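PDB 6HBE: copper-containing nitrite reductase, which probably catalyses the one-electron reduction of nitrite to nitric oxide at copper centres, with cytochrome c as the electron donor, and works as a homotrimer. Local coordinates for residues G220-M225 with I251-P256; D391-D396 with I427-P432. All coordinates share one frame; numbering follows the deposited sequence.

Interaction 1: G220-M225 with I251-P256; sequences GIFEYM and IEWRVP
Two antiparallel strands meet here across a classic beta bulge, in which Glu-223 and Tyr-224 both face Glu-252. Glu-252 O takes both backbone donors. The bond from Tyr-224 N is nearly straight at 173°, and the one from Glu-223 N is weak and bent. Tyr-224 O in turn accepts from Glu-252 N at 2.9 Å. The extended Glu-223 side chain crosses that of Arg-254 at about a right angle, and Arg-254 grips its carboxylate side-on. Arg-254 NH2 gives to Glu-223 OE1 at 2.7 Å and Arg-254 NE to Glu-223 OE2 at 3.1 Å, both on syn lone pairs. The two flat groups are nearly coplanar, 26° apart. Glu-223 OE2 also accepts from Arg-254 N on its anti lone pair, and a water bridges it to Arg-254 O. An alanine in place of Glu-223 would lose this salt bridge and would probably leave Arg-254 N and the guanidinium less well held. On another face of the contact Ile-251 CG2 lies over the Phe-222 ring, 3.9 Å from its centroid, a CH-pi contact. The indole of Trp-253 rests against Gly-220, with CZ2 3.7 Å from Gly-220 CA. Trp-253 NE1 is hydrogen-bonded to Asn-83 OD1 of the second subunit, Tyr-224 OH to Glu-147 OE1, Glu-252 OE2 to Tyr-199 OH, and Glu-252 OE1 to Tyr-226 OH and Met-144 N. The pair lies inside a mixed sheet, with strand 199-208 beyond 248-254 and strand 234-238 beyond 222-227. Helix 143-148 packs on Glu-223, Tyr-224 and Arg-254, while strand 213-217 meets Phe-222, Ile-251 and Trp-253.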
loop_
_atom_site.group_PDB
_atom_site.type_symbol
_atom_site.label_atom_id
_atom_site.label_comp_id
_atom_site.label_asym_id
_atom_site.label_seq_id
_atom_site.Cartn_x
_atom_site.Cartn_y
_atom_site.Cartn_z
ATOM N N GLY C 220 -7.602 -26.044 -0.081
ATOM C CA GLY C 220 -8.836 -25.903 0.694
ATOM C C GLY C 220 -9.746 -24.751 0.306
ATOM O O GLY C 220 -9.284 -23.698 -0.136
ATOM N N ILE C 221 -11.052 -24.931 0.503
ATOM C CA ILE C 221 -12.040 -23.848 0.412
ATOM C C ILE C 221 -12.679 -23.804 1.782
ATOM O O ILE C 221 -13.246 -24.818 2.205
ATOM C CB ILE C 221 -13.105 -24.132 -0.701
ATOM C CG1 ILE C 221 -12.417 -24.161 -2.073
ATOM C CG2 ILE C 221 -14.198 -23.079 -0.730
ATOM C CD1 ILE C 221 -13.307 -24.508 -3.254
ATOM N N PHE C 222 -12.571 -22.661 2.479
ATOM C CA PHE C 222 -13.079 -22.524 3.844
ATOM C C PHE C 222 -14.599 -22.671 3.849
ATOM O O PHE C 222 -15.316 -21.989 3.109
ATOM C CB PHE C 222 -12.689 -21.176 4.509
ATOM C CG PHE C 222 -11.201 -20.910 4.575
ATOM C CD1 PHE C 222 -10.330 -21.868 5.048
ATOM C CD2 PHE C 222 -10.696 -19.673 4.222
ATOM C CE1 PHE C 222 -8.959 -21.619 5.142
ATOM C CE2 PHE C 222 -9.328 -19.415 4.299
ATOM C CZ PHE C 222 -8.461 -20.384 4.783
ATOM N N GLU C 223 -15.098 -23.565 4.694
ATOM C CA GLU C 223 -16.525 -23.888 4.672
ATOM C C GLU C 223 -17.373 -22.770 5.276
ATOM O O GLU C 223 -18.358 -22.325 4.659
ATOM C CB GLU C 223 -16.775 -25.221 5.367
ATOM C CG GLU C 223 -15.867 -26.327 4.792
ATOM C CD GLU C 223 -16.309 -27.721 5.127
ATOM O OE1 GLU C 223 -17.519 -28.002 4.992
ATOM O OE2 GLU C 223 -15.442 -28.531 5.521
ATOM N N TYR C 224 -17.007 -22.341 6.483
ATOM C CA TYR C 224 -17.719 -21.268 7.193
ATOM C C TYR C 224 -16.705 -20.296 7.793
ATOM O O TYR C 224 -15.741 -20.732 8.377
ATOM C CB TYR C 224 -18.571 -21.828 8.345
ATOM C CG TYR C 224 -19.505 -22.972 7.988
ATOM C CD1 TYR C 224 -20.403 -22.874 6.923
ATOM C CD2 TYR C 224 -19.528 -24.146 8.762
ATOM C CE1 TYR C 224 -21.266 -23.932 6.590
ATOM C CE2 TYR C 224 -20.390 -25.216 8.442
ATOM C CZ TYR C 224 -21.250 -25.104 7.356
ATOM O OH TYR C 224 -22.108 -26.153 7.059
ATOM N N MET C 225 -16.960 -18.993 7.688
ATOM C CA MET C 225 -16.134 -17.965 8.317
ATOM C C MET C 225 -17.024 -16.949 9.027
ATOM O O MET C 225 -18.116 -16.683 8.585
ATOM C CB MET C 225 -15.267 -17.226 7.292
ATOM C CG MET C 225 -14.683 -18.086 6.204
ATOM S SD MET C 225 -13.351 -17.321 5.259
ATOM C CE MET C 225 -14.162 -15.852 4.649
ATOM N N ILE C 251 -12.584 -19.280 11.398
ATOM C CA ILE C 251 -12.776 -20.089 10.190
ATOM C C ILE C 251 -12.944 -21.573 10.628
ATOM O O ILE C 251 -12.164 -22.067 11.435
ATOM C CB ILE C 251 -11.547 -19.923 9.271
ATOM C CG1 ILE C 251 -11.463 -18.470 8.743
ATOM C CG2 ILE C 251 -11.541 -20.927 8.122
ATOM C CD1 ILE C 251 -10.053 -18.095 8.286
ATOM N N GLU C 252 -13.969 -22.245 10.098
ATOM C CA GLU C 252 -14.174 -23.692 10.261
ATOM C C GLU C 252 -13.957 -24.394 8.907
ATOM O O GLU C 252 -14.541 -23.981 7.905
ATOM C CB GLU C 252 -15.605 -23.942 10.763
ATOM C CG GLU C 252 -15.894 -23.382 12.139
ATOM C CD GLU C 252 -17.320 -23.701 12.604
ATOM O OE1 GLU C 252 -18.280 -23.332 11.921
ATOM O OE2 GLU C 252 -17.473 -24.335 13.662
ATOM N N TRP C 253 -13.111 -25.426 8.881
ATOM C CA TRP C 253 -12.771 -26.151 7.675
ATOM C C TRP C 253 -12.395 -27.587 8.064
ATOM O O TRP C 253 -11.683 -27.799 9.045
ATOM C CB TRP C 253 -11.570 -25.445 6.955
ATOM C CG TRP C 253 -10.982 -26.147 5.725
ATOM C CD1 TRP C 253 -11.605 -26.385 4.529
ATOM C CD2 TRP C 253 -9.634 -26.615 5.567
ATOM N NE1 TRP C 253 -10.747 -27.031 3.666
ATOM C CE2 TRP C 253 -9.537 -27.189 4.283
ATOM C CE3 TRP C 253 -8.530 -26.688 6.421
ATOM C CZ2 TRP C 253 -8.351 -27.756 3.802
ATOM C CZ3 TRP C 253 -7.353 -27.251 5.940
ATOM C CH2 TRP C 253 -7.281 -27.791 4.650
ATOM N N ARG C 254 -12.868 -28.558 7.288
ATOM C CA ARG C 254 -12.394 -29.947 7.393
ATOM C C ARG C 254 -11.264 -30.219 6.435
ATOM O O ARG C 254 -11.344 -29.856 5.264
ATOM C CB ARG C 254 -13.530 -30.932 7.148
ATOM C CG ARG C 254 -14.474 -30.968 8.342
ATOM C CD ARG C 254 -15.787 -31.633 8.041
ATOM N NE ARG C 254 -16.618 -30.849 7.131
ATOM C CZ ARG C 254 -17.932 -31.010 6.979
ATOM N NH1 ARG C 254 -18.597 -31.926 7.678
ATOM N NH2 ARG C 254 -18.593 -30.252 6.114
ATOM N N VAL C 255 -10.223 -30.873 6.928
ATOM C CA VAL C 255 -9.098 -31.276 6.097
ATOM C C VAL C 255 -9.676 -32.349 5.134
ATOM O O VAL C 255 -10.287 -33.332 5.616
ATOM C CB VAL C 255 -7.926 -31.860 6.914
ATOM C CG1 VAL C 255 -6.772 -32.237 6.005
ATOM C CG2 VAL C 255 -7.391 -30.884 7.965
ATOM N N PRO C 256 -9.530 -32.157 3.805
ATOM C CA PRO C 256 -9.964 -33.160 2.829
ATOM C C PRO C 256 -9.341 -34.548 3.077
ATOM O O PRO C 256 -8.319 -34.670 3.750
ATOM C CB PRO C 256 -9.485 -32.580 1.481
ATOM C CG PRO C 256 -9.471 -31.088 1.704
ATOM C CD PRO C 256 -9.029 -30.939 3.127
HETATM O O HOH W 1 -13.513 -29.557 3.697
#

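Interaction 2: D391-D396 with I427-P432. With CU (copper (II) ion), chain L.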
loop_
_atom_site.group_PDB
_atom_site.type_symbol
_atom_site.label_atom_id
_atom_site.label_comp_id
_atom_site.label_asym_id
_atom_site.label_seq_id
_atom_site.Cartn_x
_atom_site.Cartn_y
_atom_site.Cartn_z
ATOM N N ASP C 391 13.765 16.271 19.861
ATOM C CA ASP C 391 15.003 17.037 19.774
ATOM C C ASP C 391 16.125 16.087 19.407
ATOM O O ASP C 391 15.905 14.865 19.212
ATOM C CB ASP C 391 15.267 17.848 21.081
ATOM C CG ASP C 391 15.530 16.966 22.333
ATOM O OD1 ASP C 391 15.901 15.775 22.225
ATOM O OD2 ASP C 391 15.407 17.501 23.466
ATOM N N ALA C 392 17.334 16.634 19.278
ATOM C CA ALA C 392 18.526 15.823 19.094
ATOM C C ALA C 392 19.600 16.353 20.069
ATOM O O ALA C 392 19.913 17.541 20.010
ATOM C CB ALA C 392 19.017 15.925 17.660
ATOM N N VAL C 393 20.132 15.475 20.933
ATOM C CA VAL C 393 21.121 15.828 22.002
ATOM C C VAL C 393 22.304 14.836 21.968
ATOM O O VAL C 393 22.121 13.614 22.086
ATOM C CB VAL C 393 20.468 15.854 23.422
ATOM C CG1 VAL C 393 19.181 16.666 23.434
ATOM C CG2 VAL C 393 20.149 14.461 23.961
ATOM N N VAL C 394 23.522 15.338 21.766
ATOM C CA VAL C 394 24.690 14.459 21.728
ATOM C C VAL C 394 24.942 13.851 23.117
ATOM O O VAL C 394 24.896 14.571 24.135
ATOM C CB VAL C 394 25.936 15.193 21.225
ATOM C CG1 VAL C 394 27.184 14.318 21.345
ATOM C CG2 VAL C 394 25.748 15.605 19.787
ATOM N N ILE C 395 25.181 12.540 23.152
ATOM C CA ILE C 395 25.520 11.838 24.402
ATOM C C ILE C 395 26.847 11.048 24.363
ATOM O O ILE C 395 27.206 10.422 25.365
ATOM C CB ILE C 395 24.367 10.925 24.881
ATOM C CG1 ILE C 395 23.990 9.880 23.819
ATOM C CG2 ILE C 395 23.164 11.778 25.255
ATOM C CD1 ILE C 395 23.670 8.514 24.389
ATOM N N ASP C 396 27.569 11.098 23.236
ATOM C CA ASP C 396 28.882 10.466 23.065
ATOM C C ASP C 396 29.678 11.419 22.174
ATOM O O ASP C 396 29.396 11.550 20.973
ATOM C CB ASP C 396 28.757 9.065 22.431
ATOM C CG ASP C 396 30.106 8.313 22.311
ATOM O OD1 ASP C 396 31.184 8.934 22.210
ATOM O OD2 ASP C 396 30.089 7.069 22.282
ATOM N N ILE C 427 20.837 11.279 20.744
ATOM C CA ILE C 427 19.502 10.734 21.026
ATOM C C ILE C 427 18.471 11.840 21.023
ATOM O O ILE C 427 18.805 13.024 20.962
ATOM C CB ILE C 427 19.428 9.950 22.387
ATOM C CG1 ILE C 427 19.704 10.859 23.599
ATOM C CG2 ILE C 427 20.393 8.776 22.384
ATOM C CD1 ILE C 427 19.563 10.173 24.943
ATOM N N CYS C 428 17.203 11.453 21.124
ATOM C CA CYS C 428 16.157 12.377 21.539
ATOM C C CYS C 428 15.970 12.300 23.053
ATOM O O CYS C 428 15.839 11.205 23.617
ATOM C CB CYS C 428 14.862 12.041 20.821
ATOM S SG CYS C 428 13.468 13.016 21.345
ATOM N N SER C 429 15.933 13.453 23.726
ATOM C CA SER C 429 15.807 13.458 25.195
ATOM C C SER C 429 14.397 13.071 25.641
ATOM O O SER C 429 14.227 12.528 26.730
ATOM C CB SER C 429 16.216 14.830 25.789
ATOM O OG SER C 429 15.322 15.860 25.431
ATOM N N ILE C 430 13.411 13.287 24.764
ATOM C CA ILE C 430 12.013 12.933 25.040
ATOM C C ILE C 430 11.850 11.410 24.951
ATOM O O ILE C 430 11.188 10.792 25.808
ATOM C CB ILE C 430 11.049 13.688 24.080
ATOM C CG1 ILE C 430 11.266 15.210 24.198
ATOM C CG2 ILE C 430 9.569 13.382 24.368
ATOM C CD1 ILE C 430 10.544 16.061 23.164
ATOM N N HIS C 431 12.429 10.829 23.901
ATOM C CA HIS C 431 12.366 9.392 23.590
ATOM C C HIS C 431 13.798 8.841 23.497
ATOM O O HIS C 431 14.374 8.740 22.406
ATOM C CB HIS C 431 11.619 9.178 22.247
ATOM C CG HIS C 431 10.346 9.960 22.118
ATOM N ND1 HIS C 431 10.247 11.132 21.387
ATOM C CD2 HIS C 431 9.115 9.732 22.630
ATOM C CE1 HIS C 431 9.008 11.579 21.448
ATOM N NE2 HIS C 431 8.304 10.756 22.205
ATOM N N PRO C 432 14.400 8.466 24.652
ATOM C CA PRO C 432 15.861 8.208 24.664
ATOM C C PRO C 432 16.360 6.985 23.877
ATOM O O PRO C 432 17.552 6.882 23.633
ATOM C CB PRO C 432 16.211 8.099 26.162
ATOM C CG PRO C 432 14.908 8.036 26.902
ATOM C CD PRO C 432 13.759 8.262 25.963
HETATM CU CU CU L . 11.670 12.064 20.324
#
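Asp-391 turns its carboxylate to Ser-429 and holds it by two atoms. Its CG stands between the backbone N and the carbonyl carbon, chi1 66°. From there OD1 accepts from Ser-429 N at 2.8 Å, and OD2 accepts from Ser-429 OG at 2.6 Å. Both oxygens use their syn lone pairs. Ser-429 has its OG in the same crowded position, chi1 67°, which brings the hydroxyl to the carboxylate. The thiolate of Cys-428 is anti to its backbone N, chi1 175°. Cys-428 SG binds the copper at 2.3 Å and accepts from Asp-391 N at 3.6 Å and His-431 N at 3.5 Å. These two bonds would probably draw some negative charge from the sulfur. This is the type 1 copper site of the plastocyanin/azurin-like cupredoxin domain, with its Cys and His on the loop that follows strand 422-427. His-431 ND1 binds the metal at 2.0 Å, and His-390 and Met-434 complete the site. Just before the loop, Val-393 and Ile-427 form an antiparallel hydrogen-bonded pair, with Ile-427 O accepting from Val-393 N at 2.8 Å. Their side chains cross obliquely, Val-393 CG2 against Ile-427 CG1. Ile-395 comes to Ile-427 at about a right angle. Its CD1 meets Ile-427 CG2 at 3.9 Å, and its CG2 lies by CG1 and CD1 of Ile-427.

Interaction 1 comes first along the chain and closes before interaction 2 opens. Their centres are 52 Å apart, and their nearest atoms about 37 Å. They lie on opposite sides of the chain's centre and share no strand or sheet. Interaction 1 joins strands 222-227 and 248-254 within a six-stranded sheet, and it also meets a second subunit of the trimer. Interaction 2 joins strand 393-398 to strand 422-427 and its following loop in the plastocyanin/azurin-like part, which carries a copper of its own. No other chain of the assembly touches it. One contact thus belongs to a subunit boundary, the other to the extra copper domain of this three-domain enzyme.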